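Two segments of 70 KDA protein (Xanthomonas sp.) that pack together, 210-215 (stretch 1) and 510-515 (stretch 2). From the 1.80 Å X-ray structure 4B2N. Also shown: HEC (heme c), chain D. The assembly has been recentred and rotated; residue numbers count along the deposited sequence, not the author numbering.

Stretch 1 210-215: GLPNSA
Stretch 2 (510-515) WATAPY

Neither stretch forms a regular helix or strand; two loop segments of one chain, nearly three hundred residues apart in sequence, run roughly the same way, with the end-to-end directions of their touching parts, 211 to 214 and 511 to 514, 29° apart. Stretch 1 opens at Gly 210 with phi/psi 88/18, a positive phi that favours glycine. It then extends through Leu 211 (-90/105), Pro 212 (-56/143) and Asn 213 (-74/125) before bending at Ser 214 (-95/-2) and Ala 215 (-127/-12). Stretch 2 begins compactly, with Trp 510 at -48/-32, Ala 511 at -99/-13 and Thr 512 at -105/26, and opens out at Ala 513 (-64/152), Pro 514 (-82/169) and Tyr 515 (-108/170). The peptide bond before Pro 514 is cis.

The register is set by two pairs: Leu 211 CA lies 6.4 Å from Thr 512 CA, and Ser 214 CA lies 6.8 Å from Pro 514 CA. No direct hydrogen bond crosses; the small contact, 219 Å² summed over both sides, is made of carbon-to-carbon and carbon-to-carbonyl packing, with a water between the backbones. Water 1 lies within hydrogen-bonding reach of both backbones, 2.8 Å from Pro 212 O and 3.4 Å from Ala 513 O, the second bond weak; with more acceptors nearby than it has protons, it need not serve both at once. A proline has no amide hydrogen to offer, but its carbonyl remains available to the solvent molecule.

At the first register pair, Leu 211 takes the tt rotamer (chi1 -159°, chi2 -175°). Its CA-to-CB bond points sideways, yet the end of the side chain comes nearer to stretch 2. Leu 211 CD1 packs on Ala 511 CB at 4.3 Å, while Leu 211 CD2 reaches Ala 511 O at 3.6 Å and Thr 512 CG2 at 4.1 Å. Ala 511 directs its CB toward stretch 1, where the short methyl meets the branched end of the leucine. Thr 512, with chi1 65° (p), also meets the proline ring: Pro 212 CD, in a C-gamma exo ring, is 4.0 Å from Thr 512 CG2. That methyl thus touches two consecutive residues, while Thr 512 OG1 is hydrogen-bonded to a residue flanking one of the stretches.

At the second pair, the CA-to-CB bond of Ser 214 points toward stretch 2, with chi1 55° (p). Its CB sits 3.5 Å from Pro 514 CD, in a C-gamma endo ring, and Ser 214 CB is 3.7 Å from Ala 513 O. The serine therefore packs through carbon, its OG being satisfied elsewhere in the structure. Ala 513 turns its CB away and contributes its carbonyl instead.

The CA-to-CB bond of Asn 213 (chi1 -159°, t; chi2 -15°) also points away, and the side chain braces its own loop: Ala 215 N donates to Asn 213 OD1 at 2.8 Å, with an angle of 147°. Beyond the contact, Trp 510 has chi1 79° (p) and chi2 -103°. Tyr 515 (chi1 -60°, m; chi2 -71°) approaches the heme c, its CA 3.5 Å from HEC O1A, which lies at the edge of the tyrosine ring, near its plane.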

# COMPACT_ATOMS: atom_id res chain seq x y z
N GLY A 210 1.49 9.71 -4.22
CA GLY A 210 1.98 8.83 -3.14
C GLY A 210 1.49 9.20 -1.76
O GLY A 210 2.09 8.77 -0.78
N LEU A 211 0.42 10.00 -1.67
CA LEU A 211 -0.31 10.21 -0.40
C LEU A 211 -1.42 9.11 -0.33
O LEU A 211 -2.45 9.16 -1.03
CB LEU A 211 -0.91 11.66 -0.37
CG LEU A 211 -1.24 12.18 1.09
CD1 LEU A 211 -1.91 13.50 0.97
CD2 LEU A 211 -2.13 11.26 1.91
N PRO A 212 -1.23 8.10 0.50
CA PRO A 212 -2.16 6.92 0.52
C PRO A 212 -3.59 7.30 0.74
O PRO A 212 -3.91 8.26 1.49
CB PRO A 212 -1.67 6.05 1.69
CG PRO A 212 -0.49 6.72 2.26
CD PRO A 212 -0.14 7.97 1.47
N ASN A 213 -4.46 6.61 0.07
CA ASN A 213 -5.85 6.95 0.19
C ASN A 213 -6.45 6.50 1.56
O ASN A 213 -6.31 5.32 1.96
CB ASN A 213 -6.66 6.32 -0.95
CG ASN A 213 -7.98 7.06 -1.17
OD1 ASN A 213 -8.43 7.86 -0.30
ND2 ASN A 213 -8.60 6.88 -2.35
N SER A 214 -7.04 7.46 2.28
CA SER A 214 -7.68 7.21 3.55
C SER A 214 -9.15 6.98 3.35
O SER A 214 -9.85 6.78 4.32
CB SER A 214 -7.54 8.42 4.50
OG SER A 214 -8.03 9.58 3.87
N ALA A 215 -9.65 7.07 2.12
CA ALA A 215 -11.08 7.25 1.94
C ALA A 215 -11.70 6.25 1.02
O ALA A 215 -12.94 6.15 0.98
CB ALA A 215 -11.43 8.68 1.51
N TRP A 510 2.95 13.85 8.41
CA TRP A 510 2.01 14.92 8.76
C TRP A 510 0.69 14.85 8.01
O TRP A 510 -0.40 15.21 8.53
CB TRP A 510 2.75 16.27 8.56
CG TRP A 510 2.87 16.78 7.11
CD1 TRP A 510 4.00 16.74 6.27
CD2 TRP A 510 1.81 17.33 6.26
NE1 TRP A 510 3.74 17.27 5.04
CE2 TRP A 510 2.45 17.63 4.95
CE3 TRP A 510 0.48 17.68 6.47
CZ2 TRP A 510 1.77 18.21 3.93
CZ3 TRP A 510 -0.21 18.23 5.37
CH2 TRP A 510 0.44 18.51 4.15
N ALA A 511 0.76 14.35 6.76
CA ALA A 511 -0.32 14.40 5.81
C ALA A 511 -1.14 13.10 5.70
O ALA A 511 -2.21 13.06 5.02
CB ALA A 511 0.27 14.70 4.43
N THR A 512 -0.62 12.02 6.26
CA THR A 512 -1.10 10.67 5.90
C THR A 512 -1.98 10.03 6.95
O THR A 512 -2.07 8.80 7.02
CB THR A 512 0.06 9.74 5.50
OG1 THR A 512 0.89 9.54 6.67
CG2 THR A 512 0.95 10.40 4.42
N ALA A 513 -2.66 10.82 7.78
CA ALA A 513 -3.58 10.19 8.72
C ALA A 513 -4.75 9.47 7.91
O ALA A 513 -5.07 9.86 6.80
CB ALA A 513 -4.13 11.27 9.68
N PRO A 514 -5.35 8.39 8.46
CA PRO A 514 -5.03 7.80 9.78
C PRO A 514 -3.82 6.84 9.76
O PRO A 514 -3.26 6.50 8.68
CB PRO A 514 -6.31 7.02 10.09
CG PRO A 514 -6.86 6.57 8.73
CD PRO A 514 -6.51 7.71 7.81
N TYR A 515 -3.35 6.47 10.96
CA TYR A 515 -2.05 5.83 11.10
C TYR A 515 -2.11 4.31 11.46
O TYR A 515 -3.17 3.81 11.91
CB TYR A 515 -1.23 6.60 12.18
CG TYR A 515 -1.04 8.04 11.75
CD1 TYR A 515 -0.19 8.36 10.69
CD2 TYR A 515 -1.78 9.08 12.35
CE1 TYR A 515 -0.04 9.68 10.28
CE2 TYR A 515 -1.63 10.41 11.96
CZ TYR A 515 -0.74 10.69 10.90
OH TYR A 515 -0.56 11.94 10.40
FE HEC D . 6.53 4.52 15.78
CHA HEC D . 4.10 3.53 13.53
CHB HEC D . 5.76 7.96 15.22
CHC HEC D . 8.55 5.51 18.35
CHD HEC D . 8.02 1.46 15.56
NA HEC D . 5.28 5.52 14.54
C1A HEC D . 4.23 4.95 13.78
C2A HEC D . 3.39 5.97 13.17
C3A HEC D . 3.88 7.27 13.66
C4A HEC D . 4.99 6.95 14.54
CMA HEC D . 3.34 8.63 13.28
CAA HEC D . 2.28 5.78 12.13
CBA HEC D . 3.12 5.69 10.81
CGA HEC D . 2.23 5.25 9.63
O1A HEC D . 1.06 4.90 9.91
O2A HEC D . 2.60 5.27 8.40
NB HEC D . 7.03 6.44 16.63
C1B HEC D . 6.68 7.69 16.32
C2B HEC D . 7.26 8.76 17.14
C3B HEC D . 8.08 8.00 18.10
C4B HEC D . 7.87 6.62 17.69
CMB HEC D . 7.03 10.24 16.99
CAB HEC D . 8.91 8.51 19.26
CBB HEC D . 8.15 9.07 20.29
NC HEC D . 8.07 3.73 16.66
C1C HEC D . 8.72 4.18 17.84
C2C HEC D . 9.63 3.22 18.45
C3C HEC D . 9.48 2.04 17.63
C4C HEC D . 8.44 2.36 16.60
CMC HEC D . 10.52 3.40 19.67
CAC HEC D . 10.20 0.75 17.87
CBC HEC D . 10.22 0.08 19.03
ND HEC D . 6.19 2.89 14.71
C1D HEC D . 6.80 1.71 14.76
C2D HEC D . 6.28 0.63 13.94
C3D HEC D . 5.11 1.23 13.34
C4D HEC D . 5.13 2.58 13.90
CMD HEC D . 6.81 -0.77 13.77
CAD HEC D . 4.14 0.58 12.38
CBD HEC D . 2.98 0.09 13.26
CGD HEC D . 1.87 -0.55 12.45
O1D HEC D . 1.45 -1.69 12.71
O2D HEC D . 1.47 0.11 11.52
O HOH W 1 -3.22 8.73 4.13